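PDB 2ZWN: two-domain type laccase from Metagenomes, which probably oxidises phenolic and related substrates at a copper site and passes the electrons on to reduce dioxygen to water, as laccases do. Local coordinates for residues L101-H106 and W119-V124; I200-S205 and D253-H258. One frame throughout, in Å; residues are numbered along the deposited sequence.

From the N terminus, contact 1 comes first: residues 101-106 and 119-124 close a short loop of twelve residues that contains the helix 109-112, and pair two central strands of a sheet in the first cupredoxin-like domain. Contact 2 follows in series, without nesting or crossing; 200-205 and 253-258 close a longer, strand-rich loop in the second domain, where the strand 201-205 meets the turn that leaves strand 248-253. The centres of contact 1 and contact 2 lie about 22 Å apart, their nearest atoms about 9 Å. They share a task: His104 of one subunit and His254 of a neighbouring subunit bind the same copper-oxygen cluster, so each chain takes part in two such sites.

Contact 1. Residues L101-H106 and W119-V124; sequences LWYHCH and WGPLIV. With CU (copper (II) ion), chain D; C2O (Cu-O-Cu linkage), chain E.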
loop_
_atom_site.group_PDB
_atom_site.type_symbol
_atom_site.label_atom_id
_atom_site.label_comp_id
_atom_site.label_asym_id
_atom_site.label_seq_id
_atom_site.Cartn_x
_atom_site.Cartn_y
_atom_site.Cartn_z
ATOM N N LEU A 101 7.543 -16.289 -9.858
ATOM C CA LEU A 101 8.025 -16.530 -8.504
ATOM C C LEU A 101 9.367 -15.846 -8.317
ATOM O O LEU A 101 9.899 -15.220 -9.238
ATOM C CB LEU A 101 8.174 -18.032 -8.246
ATOM C CG LEU A 101 7.027 -18.918 -8.747
ATOM C CD1 LEU A 101 7.234 -20.375 -8.320
ATOM C CD2 LEU A 101 5.677 -18.409 -8.252
ATOM N N TRP A 102 9.922 -15.962 -7.119
ATOM C CA TRP A 102 11.268 -15.456 -6.899
ATOM C C TRP A 102 11.957 -16.209 -5.778
ATOM O O TRP A 102 11.358 -17.068 -5.131
ATOM C CB TRP A 102 11.258 -13.937 -6.679
ATOM C CG TRP A 102 10.570 -13.417 -5.449
ATOM C CD1 TRP A 102 9.286 -13.650 -5.052
ATOM C CD2 TRP A 102 11.129 -12.515 -4.491
ATOM N NE1 TRP A 102 9.023 -12.966 -3.884
ATOM C CE2 TRP A 102 10.138 -12.261 -3.521
ATOM C CE3 TRP A 102 12.384 -11.908 -4.348
ATOM C CZ2 TRP A 102 10.364 -11.430 -2.423
ATOM C CZ3 TRP A 102 12.606 -11.087 -3.264
ATOM C CH2 TRP A 102 11.596 -10.848 -2.316
ATOM N N TYR A 103 13.230 -15.918 -5.578
ATOM C CA TYR A 103 13.986 -16.596 -4.539
ATOM C C TYR A 103 14.812 -15.568 -3.803
ATOM O O TYR A 103 15.222 -14.556 -4.376
ATOM C CB TYR A 103 14.847 -17.731 -5.123
ATOM C CG TYR A 103 15.913 -17.274 -6.096
ATOM C CD1 TYR A 103 17.173 -16.917 -5.646
ATOM C CD2 TYR A 103 15.660 -17.195 -7.462
ATOM C CE1 TYR A 103 18.151 -16.487 -6.519
ATOM C CE2 TYR A 103 16.643 -16.760 -8.351
ATOM C CZ TYR A 103 17.885 -16.405 -7.866
ATOM O OH TYR A 103 18.877 -15.972 -8.718
ATOM N N HIS A 104 15.010 -15.791 -2.512
ATOM C CA HIS A 104 15.802 -14.880 -1.715
ATOM C C HIS A 104 16.310 -15.545 -0.459
ATOM O O HIS A 104 15.768 -16.564 -0.017
ATOM C CB HIS A 104 15.006 -13.624 -1.342
ATOM C CG HIS A 104 13.733 -13.892 -0.597
ATOM N ND1 HIS A 104 13.692 -14.095 0.765
ATOM C CD2 HIS A 104 12.447 -13.934 -1.022
ATOM C CE1 HIS A 104 12.438 -14.274 1.144
ATOM N NE2 HIS A 104 11.663 -14.181 0.079
ATOM N N CYS A 105 17.338 -14.947 0.129
ATOM C CA CYS A 105 17.855 -15.436 1.399
ATOM C C CYS A 105 16.787 -15.255 2.464
ATOM O O CYS A 105 15.956 -14.342 2.378
ATOM C CB CYS A 105 19.133 -14.705 1.810
ATOM S SG CYS A 105 19.866 -15.394 3.323
ATOM N N HIS A 106 16.794 -16.140 3.457
ATOM C CA HIS A 106 15.848 -16.027 4.564
ATOM C C HIS A 106 16.549 -15.968 5.922
ATOM O O HIS A 106 15.918 -16.192 6.956
ATOM C CB HIS A 106 14.830 -17.167 4.530
ATOM C CG HIS A 106 13.441 -16.739 4.891
ATOM N ND1 HIS A 106 13.085 -16.359 6.166
ATOM C CD2 HIS A 106 12.322 -16.622 4.137
ATOM C CE1 HIS A 106 11.805 -16.030 6.183
ATOM N NE2 HIS A 106 11.318 -16.186 4.965
ATOM N N TRP A 119 18.465 -11.756 -3.851
ATOM C CA TRP A 119 17.208 -12.131 -4.499
ATOM C C TRP A 119 17.359 -12.224 -6.004
ATOM O O TRP A 119 18.231 -11.587 -6.600
ATOM C CB TRP A 119 16.074 -11.152 -4.146
ATOM C CG TRP A 119 16.491 -9.722 -4.043
ATOM C CD1 TRP A 119 16.774 -9.042 -2.897
ATOM C CD2 TRP A 119 16.674 -8.790 -5.117
ATOM N NE1 TRP A 119 17.133 -7.752 -3.187
ATOM C CE2 TRP A 119 17.072 -7.561 -4.539
ATOM C CE3 TRP A 119 16.533 -8.867 -6.507
ATOM C CZ2 TRP A 119 17.342 -6.424 -5.306
ATOM C CZ3 TRP A 119 16.800 -7.733 -7.267
ATOM C CH2 TRP A 119 17.195 -6.528 -6.660
ATOM N N GLY A 120 16.484 -13.017 -6.609
ATOM C CA GLY A 120 16.437 -13.169 -8.053
ATOM C C GLY A 120 15.108 -13.757 -8.485
ATOM O O GLY A 120 14.316 -14.173 -7.637
ATOM N N PRO A 121 14.852 -13.786 -9.809
ATOM C CA PRO A 121 13.572 -14.228 -10.338
ATOM C C PRO A 121 13.530 -15.718 -10.681
ATOM O O PRO A 121 14.508 -16.266 -11.199
ATOM C CB PRO A 121 13.432 -13.381 -11.602
ATOM C CG PRO A 121 14.846 -13.241 -12.115
ATOM C CD PRO A 121 15.764 -13.372 -10.896
ATOM N N LEU A 122 12.394 -16.347 -10.386
ATOM C CA LEU A 122 12.128 -17.742 -10.717
ATOM C C LEU A 122 10.838 -17.780 -11.538
ATOM O O LEU A 122 9.749 -17.551 -11.004
ATOM C CB LEU A 122 11.976 -18.567 -9.436
ATOM C CG LEU A 122 11.478 -20.005 -9.567
ATOM C CD1 LEU A 122 12.403 -20.819 -10.472
ATOM C CD2 LEU A 122 11.358 -20.640 -8.177
ATOM N N ILE A 123 10.967 -18.033 -12.837
ATOM C CA ILE A 123 9.819 -18.036 -13.740
ATOM C C ILE A 123 9.433 -19.470 -14.087
ATOM O O ILE A 123 10.241 -20.220 -14.628
ATOM C CB ILE A 123 10.113 -17.240 -15.032
ATOM C CG1 ILE A 123 10.589 -15.814 -14.698
ATOM C CG2 ILE A 123 8.881 -17.214 -15.941
ATOM C CD1 ILE A 123 9.635 -14.995 -13.799
ATOM N N VAL A 124 8.201 -19.847 -13.753
ATOM C CA VAL A 124 7.673 -21.184 -14.044
ATOM C C VAL A 124 6.606 -21.046 -15.126
ATOM O O VAL A 124 5.533 -20.490 -14.884
ATOM C CB VAL A 124 7.082 -21.864 -12.781
ATOM C CG1 VAL A 124 6.618 -23.285 -13.092
ATOM C CG2 VAL A 124 8.109 -21.898 -11.651
HETATM CU CU CU D . 21.720 -14.159 3.567
HETATM CU CU2 C2O E . 9.270 -15.901 4.523
HETATM CU CU3 C2O E . 9.659 -13.869 -0.021
HETATM O O1 C2O E . 9.513 -15.003 2.361
#
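The strand leading into the His-Cys-His motif of multicopper oxidases pairs here with its antiparallel neighbour, Leu101 opposite Leu122 and Tyr103 opposite Gly120 in hydrogen-bonded pairs. Tyr103 N reaches Gly120 O at 2.9 Å, and Gly120 N returns the bond to Tyr103 O. With CG lodged between its backbone N and carbonyl carbon (chi1 63°), Tyr103 folds its ring over the glycine: Gly120 CA sits 3.9 Å from the ring centroid, a CH-pi contact over the face. Having no side chain, Gly120 lets the tyrosine lie this close; Tyr103 OH bonds to Pro35 O. At the start of the strand, Leu101 CD1 rests 3.8 Å from Val124 CG2. On the other side of the sheet Trp102 CZ3 lies 3.6 Å from Trp119 CB, at the indole edge, while His104 CD2 lies over one indole face near the rim.

Past the strand, Cys105 SG binds one copper at 2.2 Å, with His57 and His112. In the oxygen-bridged pair, His104 NE2 lies 2.0 Å from C2O CU3, shared with His62 and with His254 of the second subunit. His106 NE2 lies 2.1 Å from C2O CU2, shared with His206 and His252 of the second subunit. His104 ND1 donates to Cys105 O at 2.8 Å, nearly straight (172°), fixing the imidazole's rotation. A covalent and hydrogen-bonded route thus joins the thiolate copper to the cluster, consistent with electron transfer along this motif in laccases.

Contact 2. Residues I200-S205 and D253-H258; sequences IHAMHS and DHVDTH. With CU (copper (II) ion), chain G; C2O (Cu-O-Cu linkage), chain F.
Asp253 faces Met203 across a non-hydrogen-bonded pair, and its CB lies 4.1 Å from Met203 SD. From there CG swings anti to the backbone N (chi1 -171°), carrying the carboxylate in among four N-H groups, two for each oxygen. Asp253 OD1 accepts from Ala202 N at 2.9 Å and, closing an Asx turn, from Val255 N at 3.0 Å, on opposite faces of the carboxylate. Asp253 OD2 is gripped from both faces, by His201 ND1 at 2.8 Å and by His258 ND1 at 2.7 Å, which comes on the syn side with OD2 in the plane of its ring. A leucine here would probably leave all four donors without their acceptor and hold the two imidazoles less firmly.

His254 N donates to Ala202 O at 2.7 Å, tying turn to strand. His204, its ND1 bonded to Asp227 O, and His254 run side by side to the metals: His254 NE2 lies 2.2 Å from C2O CU2, His204 NE2 1.9 Å from the single copper. With His60, His62 and His104 of the third subunit they hold two of three coppers at a subunit interface, second domain meeting first, characteristic of trimeric two-domain laccases.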
loop_
_atom_site.group_PDB
_atom_site.type_symbol
_atom_site.label_atom_id
_atom_site.label_comp_id
_atom_site.label_asym_id
_atom_site.label_seq_id
_atom_site.Cartn_x
_atom_site.Cartn_y
_atom_site.Cartn_z
ATOM N N ILE A 200 7.567 0.251 -0.845
ATOM C CA ILE A 200 6.365 0.190 -1.668
ATOM C C ILE A 200 6.617 1.082 -2.877
ATOM O O ILE A 200 7.172 2.170 -2.740
ATOM C CB ILE A 200 5.120 0.672 -0.894
ATOM C CG1 ILE A 200 4.803 -0.295 0.243
ATOM C CG2 ILE A 200 3.926 0.800 -1.818
ATOM C CD1 ILE A 200 3.758 0.220 1.198
ATOM N N HIS A 201 6.222 0.612 -4.056
ATOM C CA HIS A 201 6.556 1.277 -5.307
ATOM C C HIS A 201 5.298 1.390 -6.151
ATOM O O HIS A 201 4.613 0.391 -6.366
ATOM C CB HIS A 201 7.619 0.468 -6.049
ATOM C CG HIS A 201 8.864 0.245 -5.250
ATOM N ND1 HIS A 201 9.936 1.113 -5.281
ATOM C CD2 HIS A 201 9.193 -0.732 -4.374
ATOM C CE1 HIS A 201 10.876 0.671 -4.463
ATOM N NE2 HIS A 201 10.450 -0.447 -3.902
ATOM N N ALA A 202 4.995 2.598 -6.614
ATOM C CA ALA A 202 3.787 2.844 -7.401
ATOM C C ALA A 202 4.196 3.017 -8.860
ATOM O O ALA A 202 4.569 4.105 -9.291
ATOM C CB ALA A 202 3.054 4.081 -6.878
ATOM N N MET A 203 4.157 1.924 -9.612
ATOM C CA MET A 203 4.762 1.894 -10.944
ATOM C C MET A 203 3.793 2.441 -11.991
ATOM O O MET A 203 2.723 1.875 -12.216
ATOM C CB MET A 203 5.189 0.472 -11.291
ATOM C CG MET A 203 6.185 -0.133 -10.313
ATOM S SD MET A 203 7.639 0.867 -9.970
ATOM C CE MET A 203 8.443 0.872 -11.576
ATOM N N HIS A 204 4.191 3.544 -12.618
ATOM C CA HIS A 204 3.334 4.282 -13.540
ATOM C C HIS A 204 3.933 4.304 -14.935
ATOM O O HIS A 204 5.067 4.746 -15.118
ATOM C CB HIS A 204 3.156 5.719 -13.058
ATOM C CG HIS A 204 2.441 6.594 -14.035
ATOM N ND1 HIS A 204 1.289 6.199 -14.682
ATOM C CD2 HIS A 204 2.715 7.841 -14.485
ATOM C CE1 HIS A 204 0.884 7.167 -15.486
ATOM N NE2 HIS A 204 1.731 8.174 -15.381
ATOM N N SER A 205 3.152 3.853 -15.910
ATOM C CA SER A 205 3.561 3.879 -17.313
ATOM C C SER A 205 2.923 5.038 -18.069
ATOM O O SER A 205 1.703 5.076 -18.240
ATOM C CB SER A 205 3.185 2.570 -17.993
ATOM O OG SER A 205 1.798 2.303 -17.868
ATOM N N ASP A 253 8.539 4.734 -10.752
ATOM C CA ASP A 253 7.929 4.750 -9.432
ATOM C C ASP A 253 7.392 6.156 -9.187
ATOM O O ASP A 253 8.128 7.146 -9.304
ATOM C CB ASP A 253 8.991 4.367 -8.389
ATOM C CG ASP A 253 8.428 4.145 -6.987
ATOM O OD1 ASP A 253 7.233 4.425 -6.723
ATOM O OD2 ASP A 253 9.228 3.682 -6.132
ATOM N N HIS A 254 6.110 6.241 -8.849
ATOM C CA HIS A 254 5.421 7.516 -8.668
ATOM C C HIS A 254 5.453 7.992 -7.217
ATOM O O HIS A 254 4.919 9.067 -6.903
ATOM C CB HIS A 254 3.967 7.386 -9.145
ATOM C CG HIS A 254 3.359 8.668 -9.632
ATOM N ND1 HIS A 254 3.158 9.760 -8.813
ATOM C CD2 HIS A 254 2.874 9.017 -10.847
ATOM C CE1 HIS A 254 2.586 10.729 -9.508
ATOM N NE2 HIS A 254 2.411 10.307 -10.747
ATOM N N VAL A 255 6.048 7.206 -6.320
ATOM C CA VAL A 255 6.237 7.661 -4.947
ATOM C C VAL A 255 7.283 8.773 -4.977
ATOM O O VAL A 255 8.439 8.536 -5.317
ATOM C CB VAL A 255 6.668 6.534 -3.998
ATOM C CG1 VAL A 255 6.988 7.101 -2.611
ATOM C CG2 VAL A 255 5.574 5.461 -3.911
ATOM N N ASP A 256 6.854 9.980 -4.619
ATOM C CA ASP A 256 7.618 11.211 -4.839
ATOM C C ASP A 256 9.063 11.149 -4.320
ATOM O O ASP A 256 9.999 11.537 -5.027
ATOM C CB ASP A 256 6.870 12.397 -4.209
ATOM C CG ASP A 256 5.451 12.567 -4.760
ATOM O OD1 ASP A 256 4.823 11.559 -5.172
ATOM O OD2 ASP A 256 4.949 13.712 -4.765
ATOM N N THR A 257 9.245 10.648 -3.101
ATOM C CA THR A 257 10.582 10.546 -2.493
ATOM C C THR A 257 11.483 9.492 -3.166
ATOM O O THR A 257 12.706 9.518 -2.996
ATOM C CB THR A 257 10.496 10.247 -0.973
ATOM O OG1 THR A 257 9.744 9.047 -0.753
ATOM C CG2 THR A 257 9.833 11.405 -0.230
ATOM N N HIS A 258 10.884 8.576 -3.929
ATOM C CA HIS A 258 11.636 7.508 -4.586
ATOM C C HIS A 258 12.309 7.925 -5.892
ATOM O O HIS A 258 13.163 7.199 -6.390
ATOM C CB HIS A 258 10.736 6.294 -4.826
ATOM C CG HIS A 258 10.303 5.613 -3.566
ATOM N ND1 HIS A 258 9.690 4.379 -3.559
ATOM C CD2 HIS A 258 10.417 5.986 -2.268
ATOM C CE1 HIS A 258 9.432 4.028 -2.310
ATOM N NE2 HIS A 258 9.865 4.985 -1.508
HETATM CU CU CU G . 1.839 9.918 -15.983
HETATM CU CU2 C2O F . 1.443 11.338 -12.380
HETATM CU CU3 C2O F . 5.710 10.404 -14.698
HETATM O O1 C2O F . 3.677 10.905 -13.603
#